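Local coordinates for protein aspartokinase (PDB 3TVI) that probably catalyses the ATP-dependent phosphorylation of L-aspartate to 4-phospho-L-aspartate, the first step toward threonine, methionine and lysine, and binds lysine, at residues Gln19-Lys24 with Ala125-Ala130; Lys34-Ser39 with Cys163-Ile168; Gly212-Asp217 with Pro224-Lys229; Tyr232-Glu237 with Val380-Ala385. One frame throughout, in Å; residues are numbered along the deposited sequence.

Contact 1: Gln19-Lys24 with Ala125-Ala130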
loop_
_atom_site.group_PDB
_atom_site.type_symbol
_atom_site.label_atom_id
_atom_site.label_comp_id
_atom_site.label_asym_id
_atom_site.label_seq_id
_atom_site.Cartn_x
_atom_site.Cartn_y
_atom_site.Cartn_z
ATOM N N GLN B 19 -35.024 32.816 -2.355
ATOM C CA GLN B 19 -34.576 31.672 -1.578
ATOM C C GLN B 19 -35.016 31.792 -0.133
ATOM O O GLN B 19 -35.427 30.811 0.477
ATOM C CB GLN B 19 -33.055 31.518 -1.635
ATOM C CG GLN B 19 -32.485 31.396 -3.036
ATOM C CD GLN B 19 -33.290 30.454 -3.902
ATOM O OE1 GLN B 19 -33.100 29.233 -3.867
ATOM N NE2 GLN B 19 -34.209 31.022 -4.679
ATOM N N PHE B 20 -34.918 32.999 0.413
ATOM C CA PHE B 20 -35.388 33.264 1.767
ATOM C C PHE B 20 -36.850 32.855 1.935
ATOM O O PHE B 20 -37.227 32.313 2.971
ATOM C CB PHE B 20 -35.262 34.739 2.113
ATOM C CG PHE B 20 -33.900 35.154 2.585
ATOM C CD1 PHE B 20 -33.687 35.490 3.914
ATOM C CD2 PHE B 20 -32.854 35.264 1.700
ATOM C CE1 PHE B 20 -32.453 35.910 4.351
ATOM C CE2 PHE B 20 -31.614 35.685 2.127
ATOM C CZ PHE B 20 -31.411 36.007 3.454
ATOM N N LYS B 21 -37.680 33.122 0.931
ATOM C CA LYS B 21 -39.076 32.704 1.009
ATOM C C LYS B 21 -39.128 31.198 1.113
ATOM O O LYS B 21 -39.957 30.664 1.835
ATOM C CB LYS B 21 -39.884 33.179 -0.193
ATOM C CG LYS B 21 -39.961 34.692 -0.296
ATOM C CD LYS B 21 -40.954 35.148 -1.354
ATOM C CE LYS B 21 -40.984 36.657 -1.436
ATOM N NZ LYS B 21 -42.165 37.130 -2.201
ATOM N N LYS B 22 -38.222 30.514 0.414
ATOM C CA LYS B 22 -38.162 29.051 0.478
ATOM C C LYS B 22 -37.803 28.637 1.889
ATOM O O LYS B 22 -38.382 27.696 2.418
ATOM C CB LYS B 22 -37.167 28.456 -0.532
ATOM C CG LYS B 22 -37.384 28.958 -1.945
ATOM C CD LYS B 22 -36.672 28.137 -3.002
ATOM C CE LYS B 22 -37.007 28.660 -4.391
ATOM N NZ LYS B 22 -35.835 28.675 -5.304
ATOM N N VAL B 23 -36.874 29.363 2.501
ATOM C CA VAL B 23 -36.465 29.057 3.859
ATOM C C VAL B 23 -37.623 29.276 4.831
ATOM O O VAL B 23 -37.906 28.416 5.670
ATOM C CB VAL B 23 -35.242 29.870 4.316
ATOM C CG1 VAL B 23 -34.925 29.531 5.758
ATOM C CG2 VAL B 23 -34.036 29.585 3.431
ATOM N N LYS B 24 -38.315 30.402 4.712
ATOM C CA LYS B 24 -39.488 30.622 5.559
ATOM C C LYS B 24 -40.487 29.473 5.365
ATOM O O LYS B 24 -41.009 28.923 6.324
ATOM C CB LYS B 24 -40.137 31.978 5.281
ATOM C CG LYS B 24 -41.369 32.224 6.133
ATOM C CD LYS B 24 -41.781 33.692 6.151
ATOM C CE LYS B 24 -42.588 34.049 7.393
ATOM N NZ LYS B 24 -43.810 33.212 7.511
ATOM N N ALA B 125 -33.953 36.336 11.985
ATOM C CA ALA B 125 -34.641 36.355 13.269
ATOM C C ALA B 125 -35.920 37.185 13.141
ATOM O O ALA B 125 -36.968 36.821 13.676
ATOM C CB ALA B 125 -33.739 36.905 14.367
ATOM N N LYS B 126 -35.834 38.290 12.408
ATOM C CA LYS B 126 -36.994 39.146 12.207
ATOM C C LYS B 126 -37.971 38.453 11.286
ATOM O O LYS B 126 -39.140 38.299 11.623
ATOM C CB LYS B 126 -36.586 40.498 11.616
ATOM C CG LYS B 126 -37.641 41.579 11.753
ATOM C CD LYS B 126 -37.809 42.040 13.194
ATOM C CE LYS B 126 -39.190 42.642 13.427
ATOM N NZ LYS B 126 -39.557 42.697 14.872
ATOM N N TYR B 127 -37.466 38.005 10.143
ATOM C CA TYR B 127 -38.293 37.453 9.076
ATOM C C TYR B 127 -39.034 36.197 9.481
ATOM O O TYR B 127 -40.142 35.942 8.988
ATOM C CB TYR B 127 -37.421 37.147 7.865
ATOM C CG TYR B 127 -38.162 36.682 6.630
ATOM C CD1 TYR B 127 -37.803 35.509 5.989
ATOM C CD2 TYR B 127 -39.191 37.424 6.091
ATOM C CE1 TYR B 127 -38.457 35.088 4.847
ATOM C CE2 TYR B 127 -39.856 37.010 4.955
ATOM C CZ TYR B 127 -39.484 35.843 4.339
ATOM O OH TYR B 127 -40.138 35.424 3.208
ATOM N N LEU B 128 -38.418 35.419 10.368
ATOM C CA LEU B 128 -38.995 34.157 10.846
ATOM C C LEU B 128 -39.535 34.286 12.262
ATOM O O LEU B 128 -39.903 33.285 12.880
ATOM C CB LEU B 128 -37.951 33.036 10.806
ATOM C CG LEU B 128 -37.282 32.819 9.448
ATOM C CD1 LEU B 128 -36.115 31.847 9.556
ATOM C CD2 LEU B 128 -38.309 32.340 8.434
ATOM N N ASN B 129 -39.567 35.511 12.777
ATOM C CA ASN B 129 -40.119 35.775 14.089
ATOM C C ASN B 129 -39.517 34.852 15.154
ATOM O O ASN B 129 -40.230 34.168 15.889
ATOM C CB ASN B 129 -41.639 35.646 14.029
ATOM C CG ASN B 129 -42.342 36.382 15.156
ATOM O OD1 ASN B 129 -41.717 36.865 16.109
ATOM N ND2 ASN B 129 -43.663 36.467 15.049
ATOM N N ALA B 130 -38.188 34.860 15.212
ATOM C CA ALA B 130 -37.408 34.016 16.111
ATOM C C ALA B 130 -36.412 34.882 16.870
ATOM O O ALA B 130 -35.993 35.930 16.372
ATOM C CB ALA B 130 -36.663 32.964 15.303
#
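The aromatic ring of Y127 and the aliphatic chain of K24 make the central CH-pi contact. Y127 carries CG anti to its backbone N (chi1 -175°), which directs the phenol at helix 17-28, and K24 CD lies over one face of the ring, 4.0 Å from its centroid and displaced toward the rim. K24 also starts anti to its own N and stays extended until it bends at chi4, so its methylenes run obliquely across the phenol while CB meets CE1 of Y127 at 3.6 Å. Lysine suits this partly exposed place: its greasy stem covers the ring, and its ammonium forms a salt bridge with D28, one turn further along its helix. At the ring's edge, near its plane, lies the carbonyl O of F20, 3.6 Å from Y127 CE1. Both helices belong to the amino acid kinase domain, and the L128 side chain is about 6 Å from that of F9, predicted to bind ATP. Y127 is the last helical residue of 109-127, and a Schellman motif closes the helix: N129, at positive phi, donates N to K126 O, and A130 N reaches A125 O at 2.8 Å. The turn brings in L128, which slides past K24 in the opposite direction, setting CD2 3.6 Å from K24 CA. F20 sends its buried ring on to L124 and L86, while its CB stands 4.2 Å from Y127 CE1.

Contact 2: Lys34-Ser39 with Cys163-Ile168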
loop_
_atom_site.group_PDB
_atom_site.type_symbol
_atom_site.label_atom_id
_atom_site.label_comp_id
_atom_site.label_asym_id
_atom_site.label_seq_id
_atom_site.Cartn_x
_atom_site.Cartn_y
_atom_site.Cartn_z
ATOM N N LYS B 34 -37.150 24.350 15.283
ATOM C CA LYS B 34 -37.004 25.387 16.294
ATOM C C LYS B 34 -35.756 26.266 16.090
ATOM O O LYS B 34 -35.819 27.478 16.271
ATOM C CB LYS B 34 -37.007 24.739 17.688
ATOM C CG LYS B 34 -38.322 24.027 18.013
ATOM C CD LYS B 34 -38.449 23.634 19.479
ATOM C CE LYS B 34 -39.672 24.270 20.161
ATOM N NZ LYS B 34 -41.011 23.957 19.563
ATOM N N TYR B 35 -34.633 25.670 15.687
ATOM C CA TYR B 35 -33.361 26.406 15.612
ATOM C C TYR B 35 -32.766 26.497 14.205
ATOM O O TYR B 35 -32.722 25.516 13.479
ATOM C CB TYR B 35 -32.384 25.811 16.629
ATOM C CG TYR B 35 -33.044 25.771 17.976
ATOM C CD1 TYR B 35 -33.453 26.944 18.588
ATOM C CD2 TYR B 35 -33.335 24.568 18.603
ATOM C CE1 TYR B 35 -34.103 26.928 19.809
ATOM C CE2 TYR B 35 -33.986 24.538 19.828
ATOM C CZ TYR B 35 -34.369 25.724 20.420
ATOM O OH TYR B 35 -35.016 25.719 21.622
ATOM N N ILE B 36 -32.323 27.697 13.837
ATOM C CA ILE B 36 -31.957 28.021 12.463
ATOM C C ILE B 36 -30.551 28.609 12.377
ATOM O O ILE B 36 -30.249 29.610 13.030
ATOM C CB ILE B 36 -32.935 29.051 11.857
ATOM C CG1 ILE B 36 -34.362 28.490 11.823
ATOM C CG2 ILE B 36 -32.501 29.448 10.450
ATOM C CD1 ILE B 36 -35.089 28.552 13.149
ATOM N N ILE B 37 -29.703 28.000 11.553
ATOM C CA ILE B 37 -28.332 28.447 11.401
ATOM C C ILE B 37 -28.081 28.824 9.943
ATOM O O ILE B 37 -28.151 27.960 9.071
ATOM C CB ILE B 37 -27.355 27.344 11.814
ATOM C CG1 ILE B 37 -27.472 27.061 13.313
ATOM C CG2 ILE B 37 -25.931 27.753 11.483
ATOM C CD1 ILE B 37 -28.783 26.436 13.745
ATOM N N PRO B 38 -27.802 30.117 9.667
ATOM C CA PRO B 38 -27.592 30.602 8.302
ATOM C C PRO B 38 -26.142 30.760 7.884
ATOM O O PRO B 38 -25.289 31.097 8.699
ATOM C CB PRO B 38 -28.221 31.989 8.345
ATOM C CG PRO B 38 -27.912 32.457 9.720
ATOM C CD PRO B 38 -27.953 31.241 10.607
ATOM N N SER B 39 -25.895 30.534 6.600
ATOM C CA SER B 39 -24.653 30.917 5.955
ATOM C C SER B 39 -24.814 32.331 5.436
ATOM O O SER B 39 -25.831 32.970 5.696
ATOM C CB SER B 39 -24.377 29.993 4.786
ATOM O OG SER B 39 -24.679 28.662 5.159
ATOM N N CYS B 163 -35.204 29.111 24.371
ATOM C CA CYS B 163 -36.053 29.817 23.407
ATOM C C CYS B 163 -36.931 28.816 22.685
ATOM O O CYS B 163 -36.509 27.688 22.433
ATOM C CB CYS B 163 -35.223 30.567 22.365
ATOM S SG CYS B 163 -34.302 31.995 22.978
ATOM N N ASN B 164 -38.144 29.244 22.351
ATOM C CA ASN B 164 -39.064 28.469 21.530
ATOM C C ASN B 164 -38.499 28.334 20.108
ATOM O O ASN B 164 -38.342 27.235 19.588
ATOM C CB ASN B 164 -40.435 29.155 21.514
ATOM C CG ASN B 164 -41.536 28.288 20.925
ATOM O OD1 ASN B 164 -41.276 27.231 20.337
ATOM N ND2 ASN B 164 -42.782 28.734 21.081
ATOM N N LYS B 165 -38.174 29.468 19.505
ATOM C CA LYS B 165 -37.626 29.519 18.157
ATOM C C LYS B 165 -36.469 30.514 18.177
ATOM O O LYS B 165 -36.636 31.636 18.655
ATOM C CB LYS B 165 -38.716 29.960 17.164
ATOM C CG LYS B 165 -38.375 29.734 15.695
ATOM C CD LYS B 165 -39.279 30.508 14.738
ATOM C CE LYS B 165 -40.575 29.772 14.420
ATOM N NZ LYS B 165 -41.389 30.497 13.395
ATOM N N ALA B 166 -35.306 30.112 17.673
ATOM C CA ALA B 166 -34.124 30.959 17.746
ATOM C C ALA B 166 -33.228 30.841 16.514
ATOM O O ALA B 166 -32.938 29.730 16.063
ATOM C CB ALA B 166 -33.335 30.624 19.000
ATOM N N VAL B 167 -32.800 31.987 15.972
ATOM C CA VAL B 167 -31.777 32.016 14.918
ATOM C C VAL B 167 -30.427 32.179 15.580
ATOM O O VAL B 167 -30.305 32.915 16.555
ATOM C CB VAL B 167 -31.930 33.196 13.942
ATOM C CG1 VAL B 167 -30.761 33.225 12.966
ATOM C CG2 VAL B 167 -33.251 33.130 13.190
ATOM N N ILE B 168 -29.423 31.491 15.042
ATOM C CA ILE B 168 -28.062 31.520 15.575
ATOM C C ILE B 168 -27.099 31.570 14.408
ATOM O O ILE B 168 -26.978 30.580 13.682
ATOM C CB ILE B 168 -27.724 30.249 16.380
ATOM C CG1 ILE B 168 -28.849 29.924 17.365
ATOM C CG2 ILE B 168 -26.397 30.432 17.094
ATOM C CD1 ILE B 168 -28.630 28.653 18.151
#
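Two parallel strands, 33-38 and 166-167, run side by side, with I36 bonded through both its N and its O to the neighbouring strand. I36 N donates to A166 O at 3.1 Å, and A166 N bonds to K34 O. The bond from I168 N to I36 O, 2.9 Å long, arrives nearly along the C=O axis. Y35 and A166 share one face of the sheet. The Y35 ring lies edge-on to the methyl of A166, Y35 CD1 to A166 CB 3.7 Å, a small side chain that lets the phenol extend along the sheet. Y35 CG stands anti to the carbonyl carbon (chi1 -53°), and OH reaches back to donate to C163 O at 2.6 Å, giving this buried hydroxyl a partner before the neighbouring strand begins. I36 and V167 occupy the other face, touching through I36 CB and V167 CG2, loosely, at 4.3 Å, and both packing on L124 of helix 109-127. At the exposed end the K34 chain, bent at chi3 and chi4, crosses N164 obliquely, and its NZ makes only a weak bond to N164 OD1 at 3.4 Å. Strand 5-9 flanks 33-38 on its other edge, making this part of the predominantly parallel, helix-covered alpha/beta sheet of the amino acid kinase fold; I37 lies beside K8, predicted to bind ATP, and P38 near E117, predicted to bind substrate.

Contact 3: Gly212-Asp217 with Pro224-Lys229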
loop_
_atom_site.group_PDB
_atom_site.type_symbol
_atom_site.label_atom_id
_atom_site.label_comp_id
_atom_site.label_asym_id
_atom_site.label_seq_id
_atom_site.Cartn_x
_atom_site.Cartn_y
_atom_site.Cartn_z
ATOM N N GLY B 212 -30.193 15.165 -1.203
ATOM C CA GLY B 212 -29.363 14.116 -0.638
ATOM C C GLY B 212 -28.119 13.857 -1.467
ATOM O O GLY B 212 -27.719 14.687 -2.280
ATOM N N PHE B 213 -27.496 12.708 -1.222
ATOM C CA PHE B 213 -26.397 12.195 -2.029
ATOM C C PHE B 213 -26.904 11.077 -2.927
ATOM O O PHE B 213 -27.881 10.401 -2.601
ATOM C CB PHE B 213 -25.304 11.636 -1.120
ATOM C CG PHE B 213 -24.851 12.592 -0.057
ATOM C CD1 PHE B 213 -24.429 13.874 -0.393
ATOM C CD2 PHE B 213 -24.840 12.214 1.275
ATOM C CE1 PHE B 213 -24.010 14.761 0.583
ATOM C CE2 PHE B 213 -24.421 13.093 2.259
ATOM C CZ PHE B 213 -24.002 14.365 1.912
ATOM N N LEU B 214 -26.236 10.864 -4.052
ATOM C CA LEU B 214 -26.635 9.781 -4.949
ATOM C C LEU B 214 -25.730 8.566 -4.806
ATOM O O LEU B 214 -24.586 8.668 -4.364
ATOM C CB LEU B 214 -26.624 10.256 -6.401
ATOM C CG LEU B 214 -27.654 11.317 -6.784
ATOM C CD1 LEU B 214 -27.355 11.769 -8.197
ATOM C CD2 LEU B 214 -29.071 10.781 -6.659
HETATM N N MSE B 215 -26.249 7.413 -5.198
HETATM C CA MSE B 215 -25.496 6.174 -5.108
HETATM C C MSE B 215 -24.291 6.241 -6.000
HETATM O O MSE B 215 -23.259 5.660 -5.682
HETATM C CB MSE B 215 -26.390 5.026 -5.536
HETATM C CG MSE B 215 -25.869 3.700 -5.022
HETATM SE SE MSE B 215 -27.362 2.425 -4.905
HETATM C CE MSE B 215 -28.585 3.363 -3.663
ATOM N N ALA B 216 -24.411 6.947 -7.125
ATOM C CA ALA B 216 -23.278 7.188 -8.022
ATOM C C ALA B 216 -23.325 8.569 -8.678
ATOM O O ALA B 216 -24.296 9.312 -8.547
ATOM C CB ALA B 216 -23.211 6.114 -9.091
ATOM N N ASP B 217 -22.241 8.889 -9.373
ATOM C CA ASP B 217 -22.122 10.095 -10.178
ATOM C C ASP B 217 -23.216 10.086 -11.250
ATOM O O ASP B 217 -23.253 9.196 -12.098
ATOM C CB ASP B 217 -20.727 10.127 -10.820
ATOM C CG ASP B 217 -20.353 11.485 -11.385
ATOM O OD1 ASP B 217 -21.143 12.068 -12.158
ATOM O OD2 ASP B 217 -19.238 11.960 -11.075
ATOM N N PRO B 224 -29.534 7.635 -11.054
ATOM C CA PRO B 224 -29.037 6.778 -9.967
ATOM C C PRO B 224 -29.758 6.990 -8.654
ATOM O O PRO B 224 -29.966 8.126 -8.254
ATOM C CB PRO B 224 -27.591 7.233 -9.803
ATOM C CG PRO B 224 -27.607 8.661 -10.205
ATOM C CD PRO B 224 -28.580 8.726 -11.346
ATOM N N LYS B 225 -30.091 5.903 -7.976
ATOM C CA LYS B 225 -30.822 5.964 -6.718
ATOM C C LYS B 225 -30.197 6.919 -5.688
ATOM O O LYS B 225 -28.985 7.165 -5.691
ATOM C CB LYS B 225 -30.957 4.559 -6.117
ATOM C CG LYS B 225 -31.958 3.683 -6.856
ATOM C CD LYS B 225 -31.768 2.203 -6.563
ATOM C CE LYS B 225 -32.722 1.355 -7.402
ATOM N NZ LYS B 225 -32.353 -0.091 -7.431
ATOM N N THR B 226 -31.053 7.471 -4.828
ATOM C CA THR B 226 -30.620 8.303 -3.711
ATOM C C THR B 226 -30.213 7.405 -2.559
ATOM O O THR B 226 -30.817 6.361 -2.351
ATOM C CB THR B 226 -31.764 9.208 -3.236
ATOM O OG1 THR B 226 -32.078 10.142 -4.274
ATOM C CG2 THR B 226 -31.391 9.954 -1.947
ATOM N N ILE B 227 -29.203 7.819 -1.805
ATOM C CA ILE B 227 -28.741 7.047 -0.663
ATOM C C ILE B 227 -29.651 7.301 0.542
ATOM O O ILE B 227 -29.312 8.052 1.443
ATOM C CB ILE B 227 -27.286 7.389 -0.275
ATOM C CG1 ILE B 227 -26.344 7.284 -1.481
ATOM C CG2 ILE B 227 -26.816 6.472 0.846
ATOM C CD1 ILE B 227 -24.921 7.705 -1.177
ATOM N N SER B 228 -30.815 6.672 0.552
ATOM C CA SER B 228 -31.677 6.641 1.731
ATOM C C SER B 228 -30.944 6.879 3.078
ATOM O O SER B 228 -31.256 7.830 3.792
ATOM C CB SER B 228 -32.412 5.299 1.757
ATOM O OG SER B 228 -33.186 5.143 2.930
ATOM N N LYS B 229 -29.975 6.024 3.406
ATOM C CA LYS B 229 -29.279 6.054 4.706
ATOM C C LYS B 229 -27.772 5.762 4.565
ATOM O O LYS B 229 -27.361 5.033 3.674
ATOM C CB LYS B 229 -29.911 5.023 5.639
ATOM C CG LYS B 229 -31.289 5.393 6.163
ATOM C CD LYS B 229 -32.085 4.174 6.615
ATOM C CE LYS B 229 -32.990 4.521 7.792
ATOM N NZ LYS B 229 -34.251 3.727 7.864
#
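L214 and T226 face each other in an isolated beta bridge, CA to CA 4.4 Å, that draws together two parts of the long loop between strands 203-208 and 229-231; I227, just beyond, is the centre of an inverse gamma turn. The loop belongs to the amino acid kinase domain and also holds R219, predicted to bind ATP. Apolar side chains pack about this bridge from different directions. L214, with CG anti to its carbonyl carbon, crosses the ring of P224 obliquely and sets L214 CD1 3.7 Å from P224 CG; the rigid proline offers a compact surface that also touches Y434 of helix 426-437. M215, a selenomethionine, has CG anti to its backbone N (chi1 -160°) and lies alongside K225, both chains pointing the same way. Its unbranched chain can fold over at chi3, so that the CE methyl rests on the first carbon of the lysine, 3.6 Å from K225 CB. I227 is buried and stretches CG1 and CD1 over the L214 carbonyl, with CD1 4.0 Å from F213 CB; beyond CB the phenyl ring of F213 turns away to V245 and T274. G212, lacking a side chain, can take the positive phi (88°) that leads into F213. Two backbone bonds hold the two arms of the loop together. I227 N donates to F213 O at 3.0 Å, almost perfectly straight at 176°, and M215 N meets K225 O at 2.8 Å, nearly along the axis of the carbonyl.

Contact 4: Tyr232-Glu237 with Val380-Ala385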
loop_
_atom_site.group_PDB
_atom_site.type_symbol
_atom_site.label_atom_id
_atom_site.label_comp_id
_atom_site.label_asym_id
_atom_site.label_seq_id
_atom_site.Cartn_x
_atom_site.Cartn_y
_atom_site.Cartn_z
ATOM N N TYR B 232 -21.523 7.262 9.271
ATOM C CA TYR B 232 -20.466 8.268 9.204
ATOM C C TYR B 232 -19.253 7.660 8.518
ATOM O O TYR B 232 -18.755 8.212 7.530
ATOM C CB TYR B 232 -20.079 8.809 10.589
ATOM C CG TYR B 232 -21.193 9.542 11.329
ATOM C CD1 TYR B 232 -21.926 10.552 10.710
ATOM C CD2 TYR B 232 -21.501 9.229 12.656
ATOM C CE1 TYR B 232 -22.943 11.212 11.382
ATOM C CE2 TYR B 232 -22.515 9.886 13.338
ATOM C CZ TYR B 232 -23.234 10.873 12.698
ATOM O OH TYR B 232 -24.240 11.530 13.370
ATOM N N LYS B 233 -18.794 6.514 9.031
ATOM C CA LYS B 233 -17.630 5.802 8.471
ATOM C C LYS B 233 -17.837 5.530 6.983
ATOM O O LYS B 233 -16.920 5.671 6.172
ATOM C CB LYS B 233 -17.386 4.492 9.230
ATOM C CG LYS B 233 -16.603 3.434 8.455
ATOM C CD LYS B 233 -15.090 3.640 8.452
ATOM C CE LYS B 233 -14.370 2.585 9.295
ATOM N NZ LYS B 233 -12.902 2.832 9.399
ATOM N N GLU B 234 -19.061 5.144 6.647
ATOM C CA GLU B 234 -19.471 4.893 5.272
ATOM C C GLU B 234 -19.282 6.155 4.433
ATOM O O GLU B 234 -18.582 6.147 3.416
ATOM C CB GLU B 234 -20.944 4.476 5.274
ATOM C CG GLU B 234 -21.347 3.451 4.233
ATOM C CD GLU B 234 -22.579 2.676 4.664
ATOM O OE1 GLU B 234 -23.387 3.214 5.465
ATOM O OE2 GLU B 234 -22.732 1.520 4.218
ATOM N N LEU B 235 -19.903 7.241 4.894
ATOM C CA LEU B 235 -19.822 8.543 4.239
ATOM C C LEU B 235 -18.385 9.007 4.094
ATOM O O LEU B 235 -17.996 9.499 3.039
ATOM C CB LEU B 235 -20.626 9.586 5.028
ATOM C CG LEU B 235 -20.579 11.052 4.571
ATOM C CD1 LEU B 235 -20.763 11.190 3.068
ATOM C CD2 LEU B 235 -21.633 11.860 5.311
ATOM N N ARG B 236 -17.599 8.847 5.150
ATOM C CA ARG B 236 -16.194 9.223 5.101
ATOM C C ARG B 236 -15.486 8.518 3.950
ATOM O O ARG B 236 -14.715 9.129 3.216
ATOM C CB ARG B 236 -15.506 8.889 6.415
ATOM C CG ARG B 236 -14.147 9.541 6.584
ATOM C CD ARG B 236 -13.694 9.452 8.035
ATOM N NE ARG B 236 -13.387 8.073 8.442
ATOM C CZ ARG B 236 -13.628 7.549 9.648
ATOM N NH1 ARG B 236 -14.205 8.267 10.615
ATOM N NH2 ARG B 236 -13.295 6.281 9.889
ATOM N N GLU B 237 -15.765 7.232 3.779
ATOM C CA GLU B 237 -15.122 6.471 2.718
ATOM C C GLU B 237 -15.462 7.113 1.369
ATOM O O GLU B 237 -14.574 7.354 0.565
ATOM C CB GLU B 237 -15.547 4.993 2.757
ATOM C CG GLU B 237 -14.414 3.992 2.534
ATOM C CD GLU B 237 -13.834 3.419 3.821
ATOM O OE1 GLU B 237 -14.582 3.231 4.800
ATOM O OE2 GLU B 237 -12.621 3.121 3.853
ATOM N N VAL B 380 -18.515 1.029 -1.852
ATOM C CA VAL B 380 -18.582 1.159 -0.399
ATOM C C VAL B 380 -19.914 0.651 0.141
ATOM O O VAL B 380 -20.958 0.810 -0.502
ATOM C CB VAL B 380 -18.401 2.636 0.013
ATOM C CG1 VAL B 380 -18.396 2.800 1.518
ATOM C CG2 VAL B 380 -17.106 3.178 -0.546
ATOM N N GLY B 381 -19.878 0.031 1.318
ATOM C CA GLY B 381 -21.107 -0.392 1.981
ATOM C C GLY B 381 -20.824 -1.167 3.243
ATOM O O GLY B 381 -19.856 -1.897 3.291
ATOM N N THR B 382 -21.644 -1.007 4.278
ATOM C CA THR B 382 -21.467 -1.796 5.504
ATOM C C THR B 382 -21.762 -3.268 5.205
ATOM O O THR B 382 -21.010 -4.149 5.598
ATOM C CB THR B 382 -22.355 -1.296 6.664
ATOM O OG1 THR B 382 -23.687 -1.082 6.194
ATOM C CG2 THR B 382 -21.820 0.009 7.249
ATOM N N GLY B 383 -22.832 -3.517 4.458
ATOM C CA GLY B 383 -23.250 -4.872 4.107
ATOM C C GLY B 383 -22.299 -5.673 3.231
ATOM O O GLY B 383 -22.588 -6.824 2.897
HETATM N N MSE B 384 -21.169 -5.087 2.850
HETATM C CA MSE B 384 -20.131 -5.834 2.127
HETATM C C MSE B 384 -18.959 -6.068 3.044
HETATM O O MSE B 384 -17.801 -5.906 2.644
HETATM C CB MSE B 384 -19.718 -5.098 0.847
HETATM C CG MSE B 384 -19.347 -3.635 1.058
HETATM SE SE MSE B 384 -18.537 -2.881 -0.559
HETATM C CE MSE B 384 -17.494 -4.452 -1.128
ATOM N N ALA B 385 -19.256 -6.479 4.278
ATOM C CA ALA B 385 -18.269 -6.484 5.359
ATOM C C ALA B 385 -18.608 -7.512 6.430
ATOM O O ALA B 385 -19.082 -7.126 7.496
ATOM C CB ALA B 385 -18.209 -5.106 5.995
#
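This is a buried contact between domains: the first turns of helix 232-240, in the amino acid kinase part of the chain, meet the loop that leaves strand 367-380 of the ACT part. Polar and apolar halves lie side by side. E234, extended beyond CG, crosses T382 at about a right angle and offers OE2 to its backbone N at 2.8 Å. That N-H comes from above the carboxylate plane, 34° out of it, while T382 OG1 adds a weak bond at 3.4 Å. The same OE2 is hydrogen-bonded to T290, and OE1 forms a salt bridge with K282, so both oxygens of the buried acid have partners; the lysine would be expected to keep it ionised. G381, its backbone fully extended at phi 175°, passes with CA 3.4 Å from E234 OE2. V380 supplies the apolar half, its CG1 lying 3.8 Å from E237 CB and 4.1 Å from E234 CG, so that the glutamate stems serve as hydrocarbon. From the same helix K233 reaches E304 of the second subunit. The E237 side chain is about 8 Å from a bound lysine. Such a seam belongs to the aspartokinase layout, in which an amino acid kinase domain is followed by regulatory ACT domains.

In the fold
From the N terminus, helix 17-28 enters contact 1 and strand 33-38 follows into contact 2. The chain then travels through several helices before 125-130 closes contact 1 and 163-168 closes contact 2, so the two long loops cross. They touch where K165 NZ meets L128 O, a probable hydrogen bond, joining the end of helix 109-127 to the start of strand 166-167. Contact 3 comes next in series, a short closure between 212-217 and 224-229, about 29 Å centre to centre from either. Contact 4 opens at 232-237, closes only at 380-385, and ties the kinase domain to the ACT region; F213 CE2 touches L235 CD1 at 4.2 Å, linking contacts 3 and 4.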